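Endo-beta-1,4-mannanase (Alicyclobacillus acidocaldarius, PDB 4CD6) probably hydrolyses internal beta-1,4-mannosidic linkages of mannans as an endo-acting glycoside hydrolase of family GH113. Local coordinates at residues F12-T17 against R312-I317; G101-E106 against G149-T154; T178-H183 against S199-Y204; F228-G233 against G277-E282. All coordinates share one frame; numbering follows the deposited sequence.

Contact 1 of 4, residues F12-T17 against R312-I317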
# COMPACT_ATOMS: atom_id res chain seq x y z
N PHE A 12 4.26 14.37 8.28
CA PHE A 12 5.09 13.47 7.50
C PHE A 12 4.86 12.02 7.95
O PHE A 12 4.82 11.74 9.15
CB PHE A 12 6.57 13.89 7.65
CG PHE A 12 7.52 13.18 6.72
CD1 PHE A 12 8.10 12.00 7.10
CD2 PHE A 12 7.85 13.71 5.48
CE1 PHE A 12 9.00 11.34 6.27
CE2 PHE A 12 8.76 13.07 4.64
CZ PHE A 12 9.33 11.86 5.03
N ILE A 13 4.67 11.13 6.96
CA ILE A 13 4.24 9.75 7.20
C ILE A 13 5.41 8.83 7.45
O ILE A 13 6.31 8.74 6.63
CB ILE A 13 3.44 9.20 6.01
CG1 ILE A 13 2.12 9.99 5.87
CG2 ILE A 13 3.11 7.72 6.18
CD1 ILE A 13 1.40 9.73 4.58
N ARG A 14 5.37 8.17 8.60
CA ARG A 14 6.31 7.16 9.04
C ARG A 14 5.46 5.92 9.27
O ARG A 14 4.92 5.68 10.37
CB ARG A 14 6.99 7.63 10.32
CG ARG A 14 7.92 8.81 10.10
CD ARG A 14 8.46 9.28 11.43
NE ARG A 14 7.48 10.08 12.18
CZ ARG A 14 6.88 9.72 13.31
NH1 ARG A 14 7.12 8.53 13.86
NH2 ARG A 14 6.04 10.57 13.90
N GLY A 15 5.28 5.14 8.22
CA GLY A 15 4.19 4.17 8.23
C GLY A 15 4.60 2.76 7.93
O GLY A 15 5.66 2.53 7.41
N MET A 16 3.66 1.84 8.14
CA MET A 16 3.90 0.42 7.86
C MET A 16 2.62 -0.28 7.43
O MET A 16 1.59 -0.05 8.04
CB MET A 16 4.43 -0.23 9.11
CG MET A 16 4.72 -1.74 8.96
SD MET A 16 5.97 -2.26 7.74
CE MET A 16 7.47 -1.63 8.47
N THR A 17 2.70 -1.11 6.37
CA THR A 17 1.52 -1.87 5.92
C THR A 17 1.43 -3.16 6.74
O THR A 17 2.44 -3.82 6.99
CB THR A 17 1.63 -2.21 4.44
OG1 THR A 17 1.73 -1.00 3.68
CG2 THR A 17 0.39 -2.98 3.97
N ARG A 312 16.32 4.93 13.14
CA ARG A 312 17.25 6.06 13.16
C ARG A 312 16.71 7.15 12.26
O ARG A 312 16.64 8.32 12.65
CB ARG A 312 18.61 5.58 12.63
CG ARG A 312 19.84 6.28 13.17
CD ARG A 312 21.07 5.42 12.89
NE ARG A 312 21.26 5.22 11.45
CZ ARG A 312 21.63 4.08 10.85
NH1 ARG A 312 21.86 2.94 11.52
NH2 ARG A 312 21.75 4.08 9.52
N ALA A 313 16.27 6.76 11.07
CA ALA A 313 15.75 7.73 10.13
C ALA A 313 14.41 8.32 10.64
O ALA A 313 14.22 9.54 10.67
CB ALA A 313 15.60 7.09 8.76
N PHE A 314 13.50 7.45 11.08
CA PHE A 314 12.17 7.88 11.52
C PHE A 314 12.21 8.65 12.86
O PHE A 314 11.47 9.63 13.06
CB PHE A 314 11.26 6.65 11.61
CG PHE A 314 10.71 6.20 10.28
CD1 PHE A 314 11.18 6.69 9.06
CD2 PHE A 314 9.68 5.25 10.26
CE1 PHE A 314 10.63 6.26 7.86
CE2 PHE A 314 9.13 4.82 9.07
CZ PHE A 314 9.60 5.32 7.87
N SER A 315 13.08 8.21 13.76
CA SER A 315 13.26 8.90 15.04
C SER A 315 13.88 10.29 14.84
O SER A 315 13.47 11.26 15.47
CB SER A 315 14.06 8.04 16.04
OG SER A 315 13.24 6.95 16.47
N ALA A 316 14.84 10.39 13.93
CA ALA A 316 15.40 11.70 13.55
C ALA A 316 14.29 12.64 13.04
O ALA A 316 14.29 13.84 13.35
CB ALA A 316 16.44 11.51 12.44
N ILE A 317 13.36 12.11 12.24
CA ILE A 317 12.29 12.92 11.64
C ILE A 317 11.34 13.40 12.73
O ILE A 317 11.07 14.58 12.84
CB ILE A 317 11.53 12.14 10.53
CG1 ILE A 317 12.39 12.08 9.26
CG2 ILE A 317 10.19 12.78 10.20
CD1 ILE A 317 12.14 10.86 8.40

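Contact 2 of 4, residues G101-E106 against G149-T154. With IFM (5-hydroxymethyl-3,4-dihydroxypiperidine), chain B.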
# COMPACT_ATOMS: atom_id res chain seq x y z
N GLY A 101 -2.48 -16.02 -9.81
CA GLY A 101 -1.24 -15.32 -9.51
C GLY A 101 -0.84 -14.23 -10.50
O GLY A 101 0.28 -13.73 -10.44
N THR A 102 -1.73 -13.86 -11.41
CA THR A 102 -1.48 -12.75 -12.33
C THR A 102 -1.51 -11.43 -11.55
O THR A 102 -2.47 -11.17 -10.82
CB THR A 102 -2.55 -12.65 -13.43
OG1 THR A 102 -2.67 -13.91 -14.10
CG2 THR A 102 -2.19 -11.56 -14.45
N TRP A 103 -0.48 -10.62 -11.72
CA TRP A 103 -0.46 -9.24 -11.19
C TRP A 103 -1.69 -8.42 -11.60
O TRP A 103 -2.07 -8.37 -12.77
CB TRP A 103 0.82 -8.53 -11.65
CG TRP A 103 1.00 -7.12 -11.18
CD1 TRP A 103 0.90 -6.65 -9.91
CD2 TRP A 103 1.35 -5.99 -12.00
NE1 TRP A 103 1.14 -5.29 -9.88
CE2 TRP A 103 1.44 -4.87 -11.15
CE3 TRP A 103 1.62 -5.83 -13.36
CZ2 TRP A 103 1.76 -3.60 -11.62
CZ3 TRP A 103 1.96 -4.57 -13.83
CH2 TRP A 103 2.01 -3.48 -12.97
N ARG A 104 -2.29 -7.74 -10.62
CA ARG A 104 -3.46 -6.93 -10.87
C ARG A 104 -3.22 -5.76 -11.86
O ARG A 104 -4.16 -5.24 -12.44
CB ARG A 104 -4.00 -6.41 -9.55
CG ARG A 104 -3.12 -5.35 -8.88
CD ARG A 104 -3.65 -4.98 -7.51
NE ARG A 104 -3.24 -5.96 -6.50
CZ ARG A 104 -2.21 -5.82 -5.68
NH1 ARG A 104 -1.47 -4.71 -5.69
NH2 ARG A 104 -1.95 -6.77 -4.81
N GLY A 105 -1.97 -5.36 -12.04
CA GLY A 105 -1.64 -4.33 -13.00
C GLY A 105 -1.72 -4.74 -14.46
O GLY A 105 -1.55 -3.92 -15.35
N GLU A 106 -2.03 -6.02 -14.68
CA GLU A 106 -2.14 -6.60 -16.01
C GLU A 106 -3.53 -7.17 -16.34
O GLU A 106 -3.68 -7.91 -17.31
CB GLU A 106 -1.13 -7.75 -16.14
CG GLU A 106 0.26 -7.30 -16.46
CD GLU A 106 1.27 -8.42 -16.35
OE1 GLU A 106 0.91 -9.50 -15.87
OE2 GLU A 106 2.44 -8.20 -16.74
N GLY A 149 -7.02 2.48 -4.91
CA GLY A 149 -6.45 1.49 -5.79
C GLY A 149 -4.95 1.40 -5.67
O GLY A 149 -4.29 2.31 -5.13
N CYS A 150 -4.43 0.30 -6.21
CA CYS A 150 -3.04 -0.06 -6.05
C CYS A 150 -2.49 -0.73 -7.31
O CYS A 150 -2.87 -1.86 -7.64
CB CYS A 150 -2.91 -1.02 -4.87
SG CYS A 150 -1.24 -1.51 -4.53
N GLU A 151 -1.61 -0.03 -8.01
CA GLU A 151 -0.84 -0.63 -9.12
C GLU A 151 -1.70 -1.07 -10.31
O GLU A 151 -1.36 -2.03 -11.02
CB GLU A 151 0.01 -1.80 -8.61
CG GLU A 151 1.08 -1.41 -7.62
CD GLU A 151 1.83 -2.56 -7.01
OE1 GLU A 151 1.73 -3.68 -7.57
OE2 GLU A 151 2.55 -2.31 -6.01
N MET A 152 -2.80 -0.38 -10.56
CA MET A 152 -3.74 -0.83 -11.60
C MET A 152 -3.36 -0.24 -12.95
O MET A 152 -4.12 0.49 -13.54
CB MET A 152 -5.18 -0.49 -11.24
CG MET A 152 -5.61 -0.93 -9.84
SD MET A 152 -5.51 -2.69 -9.58
CE MET A 152 -6.99 -3.13 -10.51
N THR A 153 -2.17 -0.59 -13.44
CA THR A 153 -1.65 0.04 -14.65
C THR A 153 -2.55 -0.05 -15.87
O THR A 153 -2.79 0.96 -16.52
CB THR A 153 -0.23 -0.45 -14.95
OG1 THR A 153 0.59 -0.05 -13.87
CG2 THR A 153 0.31 0.19 -16.22
N THR A 154 -3.10 -1.23 -16.15
CA THR A 154 -3.98 -1.37 -17.30
C THR A 154 -5.30 -0.68 -17.11
O THR A 154 -5.95 -0.33 -18.09
CB THR A 154 -4.22 -2.83 -17.67
OG1 THR A 154 -4.58 -3.59 -16.50
CG2 THR A 154 -2.96 -3.41 -18.28
O4 IFM B . 3.35 -7.90 -2.35
C4 IFM B . 3.35 -7.06 -3.52
C3 IFM B . 1.97 -6.42 -3.63
O3 IFM B . 1.03 -7.44 -3.99
C2 IFM B . 1.90 -5.24 -4.61
N IFM B . 3.13 -4.44 -4.62
C1 IFM B . 4.45 -5.10 -4.58
C5 IFM B . 4.47 -6.03 -3.38
C6 IFM B . 5.85 -6.63 -3.11
O6 IFM B . 6.29 -7.53 -4.14
O HOH W 1 -4.89 -2.81 -13.84

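Contact 3 of 4, residues T178-H183 against S199-Y204. With IFM (5-hydroxymethyl-3,4-dihydroxypiperidine), chain B.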
# COMPACT_ATOMS: atom_id res chain seq x y z
N THR A 178 -6.26 8.57 -1.36
CA THR A 178 -5.12 8.46 -2.27
C THR A 178 -5.36 7.35 -3.29
O THR A 178 -6.24 6.47 -3.07
CB THR A 178 -3.79 8.23 -1.53
OG1 THR A 178 -2.72 8.44 -2.46
CG2 THR A 178 -3.71 6.81 -0.90
N TYR A 179 -4.65 7.44 -4.41
CA TYR A 179 -4.51 6.33 -5.36
C TYR A 179 -3.03 6.01 -5.43
O TYR A 179 -2.22 6.92 -5.49
CB TYR A 179 -5.04 6.67 -6.78
CG TYR A 179 -4.71 5.59 -7.77
CD1 TYR A 179 -5.39 4.37 -7.75
CD2 TYR A 179 -3.72 5.76 -8.73
CE1 TYR A 179 -5.02 3.33 -8.61
CE2 TYR A 179 -3.35 4.75 -9.59
CZ TYR A 179 -4.04 3.54 -9.56
OH TYR A 179 -3.67 2.50 -10.38
N ASN A 180 -2.70 4.71 -5.41
CA ASN A 180 -1.33 4.19 -5.35
C ASN A 180 -0.98 3.59 -6.70
O ASN A 180 -1.49 2.52 -7.06
CB ASN A 180 -1.27 3.21 -4.19
CG ASN A 180 -0.04 2.30 -4.14
OD1 ASN A 180 0.97 2.40 -4.85
ND2 ASN A 180 -0.11 1.44 -3.17
N CYS A 181 -0.18 4.31 -7.48
CA CYS A 181 0.21 3.84 -8.78
C CYS A 181 1.51 3.03 -8.64
O CYS A 181 2.15 3.09 -7.60
CB CYS A 181 0.40 4.99 -9.75
SG CYS A 181 1.84 6.02 -9.46
N ASN A 182 1.88 2.27 -9.66
CA ASN A 182 3.13 1.55 -9.64
C ASN A 182 4.29 2.49 -9.86
O ASN A 182 4.15 3.54 -10.47
CB ASN A 182 3.12 0.52 -10.75
CG ASN A 182 4.09 -0.60 -10.50
OD1 ASN A 182 4.53 -0.79 -9.37
ND2 ASN A 182 4.47 -1.30 -11.55
N HIS A 183 5.48 2.11 -9.43
CA HIS A 183 6.65 2.84 -9.84
C HIS A 183 6.71 3.01 -11.36
O HIS A 183 6.35 2.11 -12.14
CB HIS A 183 7.91 2.17 -9.32
CG HIS A 183 8.13 0.82 -9.89
ND1 HIS A 183 7.60 -0.32 -9.33
CD2 HIS A 183 8.78 0.43 -11.01
CE1 HIS A 183 7.95 -1.37 -10.06
NE2 HIS A 183 8.65 -0.94 -11.09
N SER A 199 0.29 8.93 -4.60
CA SER A 199 1.17 7.94 -3.99
C SER A 199 1.58 6.86 -4.96
O SER A 199 0.92 6.62 -5.98
CB SER A 199 0.61 7.31 -2.72
OG SER A 199 -0.48 6.47 -3.02
N SER A 200 2.72 6.23 -4.63
CA SER A 200 3.25 5.21 -5.52
C SER A 200 3.89 4.05 -4.77
O SER A 200 4.16 4.13 -3.57
CB SER A 200 4.21 5.81 -6.53
OG SER A 200 5.43 6.16 -5.92
N SER A 201 4.05 2.94 -5.52
CA SER A 201 4.74 1.73 -5.05
C SER A 201 6.17 1.88 -5.53
O SER A 201 6.55 1.46 -6.66
CB SER A 201 4.08 0.47 -5.61
OG SER A 201 2.86 0.18 -4.94
N ALA A 202 6.94 2.54 -4.70
CA ALA A 202 8.24 3.10 -5.11
C ALA A 202 9.36 2.09 -4.97
O ALA A 202 10.36 2.31 -4.27
CB ALA A 202 8.53 4.35 -4.31
N TYR A 203 9.19 0.98 -5.68
CA TYR A 203 10.16 -0.13 -5.64
C TYR A 203 11.26 0.17 -6.66
O TYR A 203 11.40 -0.52 -7.66
CB TYR A 203 9.46 -1.46 -5.94
CG TYR A 203 8.48 -1.87 -4.86
CD1 TYR A 203 8.93 -2.41 -3.65
CD2 TYR A 203 7.11 -1.77 -5.06
CE1 TYR A 203 8.06 -2.80 -2.66
CE2 TYR A 203 6.22 -2.15 -4.06
CZ TYR A 203 6.70 -2.67 -2.88
OH TYR A 203 5.83 -3.05 -1.90
N TYR A 204 12.02 1.23 -6.41
CA TYR A 204 13.12 1.63 -7.29
C TYR A 204 14.39 0.87 -6.92
O TYR A 204 14.74 0.80 -5.76
CB TYR A 204 13.35 3.16 -7.28
CG TYR A 204 12.15 3.90 -7.89
CD1 TYR A 204 11.88 3.82 -9.26
CD2 TYR A 204 11.28 4.65 -7.08
CE1 TYR A 204 10.76 4.43 -9.82
CE2 TYR A 204 10.16 5.29 -7.63
CZ TYR A 204 9.90 5.17 -8.98
OH TYR A 204 8.79 5.78 -9.54
O4 IFM B . 3.35 -7.90 -2.35
C4 IFM B . 3.35 -7.06 -3.52
C3 IFM B . 1.97 -6.42 -3.63
O3 IFM B . 1.03 -7.44 -3.99
C2 IFM B . 1.90 -5.24 -4.61
N IFM B . 3.13 -4.44 -4.62
C1 IFM B . 4.45 -5.10 -4.58
C5 IFM B . 4.47 -6.03 -3.38
C6 IFM B . 5.85 -6.63 -3.11
O6 IFM B . 6.29 -7.53 -4.14

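Contact 4 of 4, residues F228-G233 against G277-E282. With IFM (5-hydroxymethyl-3,4-dihydroxypiperidine), chain B; BMA (beta-D-mannopyranose), chain C.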
# COMPACT_ATOMS: atom_id res chain seq x y z
N PHE A 228 3.57 10.85 -1.69
CA PHE A 228 4.23 9.93 -0.77
C PHE A 228 4.31 8.54 -1.35
O PHE A 228 3.79 8.27 -2.43
CB PHE A 228 3.64 9.96 0.64
CG PHE A 228 2.35 9.22 0.80
CD1 PHE A 228 1.17 9.77 0.40
CD2 PHE A 228 2.33 7.99 1.43
CE1 PHE A 228 -0.04 9.08 0.58
CE2 PHE A 228 1.14 7.31 1.63
CZ PHE A 228 -0.04 7.85 1.21
N PHE A 229 4.97 7.65 -0.63
CA PHE A 229 5.11 6.26 -1.10
C PHE A 229 4.13 5.39 -0.32
O PHE A 229 4.29 5.23 0.88
CB PHE A 229 6.53 5.79 -0.92
CG PHE A 229 7.57 6.63 -1.65
CD1 PHE A 229 7.29 7.23 -2.87
CD2 PHE A 229 8.85 6.76 -1.12
CE1 PHE A 229 8.26 7.98 -3.55
CE2 PHE A 229 9.81 7.48 -1.78
CZ PHE A 229 9.52 8.08 -3.00
N MET A 230 3.09 4.88 -1.00
CA MET A 230 2.12 4.02 -0.34
C MET A 230 2.65 2.61 -0.19
O MET A 230 2.18 1.88 0.67
CB MET A 230 0.77 3.98 -1.06
CG MET A 230 -0.35 4.84 -0.44
SD MET A 230 -0.77 4.40 1.27
CE MET A 230 -0.92 2.65 1.14
N GLU A 231 3.63 2.23 -1.00
CA GLU A 231 4.43 1.03 -0.71
C GLU A 231 5.87 1.36 -1.00
O GLU A 231 6.20 1.93 -2.04
CB GLU A 231 4.06 -0.18 -1.59
CG GLU A 231 2.63 -0.61 -1.53
CD GLU A 231 2.39 -1.93 -2.26
OE1 GLU A 231 3.35 -2.67 -2.58
OE2 GLU A 231 1.20 -2.23 -2.49
N VAL A 232 6.74 0.92 -0.11
CA VAL A 232 8.16 0.90 -0.42
C VAL A 232 8.81 -0.12 0.50
O VAL A 232 8.44 -0.23 1.68
CB VAL A 232 8.77 2.32 -0.31
CG1 VAL A 232 8.72 2.85 1.10
CG2 VAL A 232 10.15 2.35 -0.93
N GLY A 233 9.74 -0.89 -0.04
CA GLY A 233 10.36 -1.96 0.74
C GLY A 233 11.27 -2.82 -0.13
O GLY A 233 11.44 -2.59 -1.35
N GLY A 277 6.33 11.34 2.74
CA GLY A 277 6.82 10.19 3.48
C GLY A 277 6.61 8.78 2.94
O GLY A 277 6.45 8.55 1.74
N TYR A 278 6.60 7.84 3.89
CA TYR A 278 6.89 6.42 3.60
C TYR A 278 5.90 5.50 4.28
O TYR A 278 5.81 5.49 5.52
CB TYR A 278 8.23 6.08 4.20
CG TYR A 278 9.41 6.92 3.75
CD1 TYR A 278 10.10 6.64 2.60
CD2 TYR A 278 9.87 7.97 4.53
CE1 TYR A 278 11.20 7.40 2.20
CE2 TYR A 278 10.97 8.73 4.15
CZ TYR A 278 11.62 8.44 2.99
OH TYR A 278 12.73 9.17 2.61
N MET A 279 5.15 4.73 3.48
CA MET A 279 4.33 3.65 4.01
C MET A 279 5.05 2.35 3.62
O MET A 279 5.04 1.89 2.47
CB MET A 279 2.92 3.72 3.44
CG MET A 279 1.91 2.93 4.22
SD MET A 279 1.38 3.69 5.75
CE MET A 279 0.42 5.07 5.17
N LEU A 280 5.74 1.80 4.59
CA LEU A 280 6.62 0.67 4.32
C LEU A 280 5.83 -0.60 4.03
O LEU A 280 4.70 -0.77 4.47
CB LEU A 280 7.60 0.47 5.48
CG LEU A 280 8.55 1.65 5.82
CD1 LEU A 280 9.59 1.23 6.85
CD2 LEU A 280 9.20 2.22 4.59
N TRP A 281 6.47 -1.47 3.25
CA TRP A 281 5.92 -2.78 2.87
C TRP A 281 6.92 -3.78 3.42
O TRP A 281 8.07 -3.72 3.02
CB TRP A 281 5.84 -2.93 1.35
CG TRP A 281 5.06 -4.12 0.92
CD1 TRP A 281 5.56 -5.38 0.64
CD2 TRP A 281 3.64 -4.21 0.75
NE1 TRP A 281 4.54 -6.22 0.30
CE2 TRP A 281 3.35 -5.53 0.35
CE3 TRP A 281 2.59 -3.30 0.88
CZ2 TRP A 281 2.06 -5.95 0.11
CZ3 TRP A 281 1.31 -3.72 0.62
CH2 TRP A 281 1.04 -5.03 0.23
N GLU A 282 6.56 -4.67 4.35
CA GLU A 282 5.26 -4.85 4.96
C GLU A 282 5.48 -5.55 6.30
O GLU A 282 6.62 -5.93 6.63
CB GLU A 282 4.33 -5.72 4.07
CG GLU A 282 4.90 -7.13 3.84
CD GLU A 282 3.98 -8.06 3.08
OE1 GLU A 282 2.76 -8.00 3.28
OE2 GLU A 282 4.51 -8.89 2.32
O4 IFM B . 3.35 -7.90 -2.35
C4 IFM B . 3.35 -7.06 -3.52
C3 IFM B . 1.97 -6.42 -3.63
O3 IFM B . 1.03 -7.44 -3.99
C2 IFM B . 1.90 -5.24 -4.61
N IFM B . 3.13 -4.44 -4.62
C1 IFM B . 4.45 -5.10 -4.58
C5 IFM B . 4.47 -6.03 -3.38
C6 IFM B . 5.85 -6.63 -3.11
O6 IFM B . 6.29 -7.53 -4.14
C1 BMA C . 3.47 -9.32 -2.30
C2 BMA C . 3.93 -9.92 -0.98
C3 BMA C . 3.68 -11.42 -1.08
C4 BMA C . 2.22 -11.67 -1.42
C5 BMA C . 1.73 -10.87 -2.65
C6 BMA C . 0.23 -11.12 -2.88
O2 BMA C . 3.21 -9.34 0.14
O3 BMA C . 3.98 -12.08 0.15
O4 BMA C . 2.06 -13.06 -1.71
O5 BMA C . 2.06 -9.48 -2.46
O6 BMA C . -0.28 -10.33 -3.97

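Contact 1 of 4, residues F12-T17 against R312-I317
Arg14 lays its aliphatic part over the ring of Phe314, and this contact packs the last helix, 305-318, of a TIM barrel against its first strand, 13-18, almost 300 residues earlier. The axes of the two segments are 9.7 Å apart at closest approach and run at 143°, the steep, roughly antiparallel course of a barrel helix lying outside the first strand. Arg14 CB stands over the face of Phe314, 3.9 Å from the ring centroid and 23° off the normal, a CH-pi contact displaced toward the rim. With CG anti to the carbonyl carbon (chi1 -69°), the chain heads back along the ring toward the helix, and Arg14 CG lies 3.8 Å from Phe314 CG. Arg14 CD goes further, reaching 3.4 Å from the carbonyl O of Phe314 while also brushing the CG2 branch of Ile317. There the chain bends at chi3, and the guanidinium turns steeply to the aromatic plane instead of stacking on it; NH1 is hydrogen-bonded to the carbonyl of Pro43, in the loop before strand 46-55. Phe314 also packs on Tyr278 and Phe266, which ties the helix to strand 275-283 and helix 255-268. At the other end Phe12 and Ile317 cross at about a right angle, through both isoleucine branches: Ile317 CG2 is 3.8 Å from Phe12 CD1, and Ile317 CD1 is 3.8 Å from Phe12 CE1.

Contact 2 of 4, residues G101-E106 against G149-T154
Trp103, in the loop after strand 89-98, gives its indole N-H to Glu151, just past the end of strand 145-150. Its CG stands opposite the backbone N (chi1 -180°), which carries the indole across to the carboxylate. The bond is short and fairly straight, Trp103 NE1 to Glu151 OE1 2.9 Å at 159°, and the oxygen lies near the indole plane. Against one face of that ring the packing is dense. Gly105 N sits over its centre and Gly105 CA comes within 3.0 Å of Glu151 O, where a CB would clash with both the carbonyl and the indole. Arg104 wedges in alongside: its CD is 3.2 Å from Cys150 O and 3.6 Å from Met152 SD, while NE is held by the carbonyl of Val96. The other end is looser. There Thr154 N bonds Gly105 O at 3.2 Å from above the carbonyl plane, a water donates to Arg104 O and Thr154 OG1, the latter also bonded to Ile107 O, and Glu106 is exposed. A leucine in place of Trp103 would probably leave Glu151 OE1 without its indole donor and the carboxylate freer to turn. The bound piperidine donates from its nitrogen to Glu151 OE2 at 2.6 Å, and Arg104 NH2 donates to its O3 at 3.2 Å. Gripped by an indole on OE1 and by the piperidine nitrogen and Ser201 on OE2, Glu151 is consistent with the acid/base of clan GH-A enzymes.

Contact 3 of 4, residues T178-H183 against S199-Y204
Cys181 O is approached twice from the neighbouring segment: Ser201 N donates to it at 2.8 Å, nearly along the C=O axis, and Ser200 CA makes a C-H...O contact beside that bond. One step back, Cys181 N donates to Ser199 O at 3.0 Å, the alternation expected of parallel strands. These are the fifth and sixth strands of the (beta/alpha)8 barrel, 176-182 and 197-201, with Asn180, Ser199 and Ser201 on one face and Cys181 with Ser200 on the other. Ser201 OG is bonded to Glu151. Beyond the strands, two successive inverse gamma turns centred on Ala202 and Tyr203 turn the chain so that Tyr203 and Tyr204 come beside His183. The histidine presents its ring edge to the face of Tyr204, planes 74° apart, and its CB lies over the same face, 4.0 Å from the ring centroid; Tyr204 OH is anchored by Glu186. Tyr203, with CG beside the backbone N (chi1 -67°), points instead toward the ligand, its CE2 3.5 Å from C1 of the piperidine and its hydroxyl bonded to Glu231 OE1. A phenylalanine at this position would probably keep the ring contact but leave that carboxylate oxygen without its phenolic mate. Tyr203 O, buried with no partner, sits over the centre of the imidazole, 4.1 Å above its plane.

Contact 4 of 4, residues F228-G233 against G277-E282
Glu231 lies flat on Trp281: carboxylate and indole planes are 13° apart, and Glu231 CD is 3.4 Å from Trp281 CE3. They sit at the corners of the last two strands of the TIM barrel, 227-232 and 275-283, and both side chains point the same way, into the sugar site. Trp281 holds its ring against the Glu231 carboxylate by placing CG anti to the backbone N (chi1 -169°), and the same face carries C5 of the piperidine. Glu231 OE1, besides its bond to Tyr203, accepts one from the piperidine nitrogen at 2.7 Å, while OE2 pairs with Lys93, a setting consistent with the clan GH-A nucleophile. Earlier in the strands, side chains on the same side pair up. Phe229 and Tyr278 run side by side on the helix-facing side, whereas Met230 and Met279 do so in the interior, Met230 SD 4.1 Å from Met279 CE. The backbones are tied by Phe229 N to Gly277 O at 2.9 Å and Met279 N to Phe229 O at 2.8 Å; after the corner, Trp281 N resumes pairing with Val232 O. A cis peptide follows Trp281, Glu282 CB backs the indole's opposite face, and Glu282 OE2 accepts a 2.6 Å bond from O2 of the mannosyl unit joined to the piperidine.

Contacts 2, 3 and 4 illustrate how a closed parallel barrel gathers distant pieces of chain round one site. Contact 1 spans nearly the whole chain, and the other three follow one another inside its loop. Contacts 3 and 4 are the nearest pair, centres about 8 Å apart; contacts 1 and 2, with centres about 27 Å apart, lie on opposite sides of the chain's centre. Neighbouring strands join them: 145-150 with 176-182 links contact 2 to 3, 197-201 with 227-232 links 3 to 4, and 275-283 with 13-18 links 4 to 1. Contacts 2, 3 and 4 all touch the bound piperidine, whereas contact 1 packs helix against strand on the barrel's outside and does not touch it.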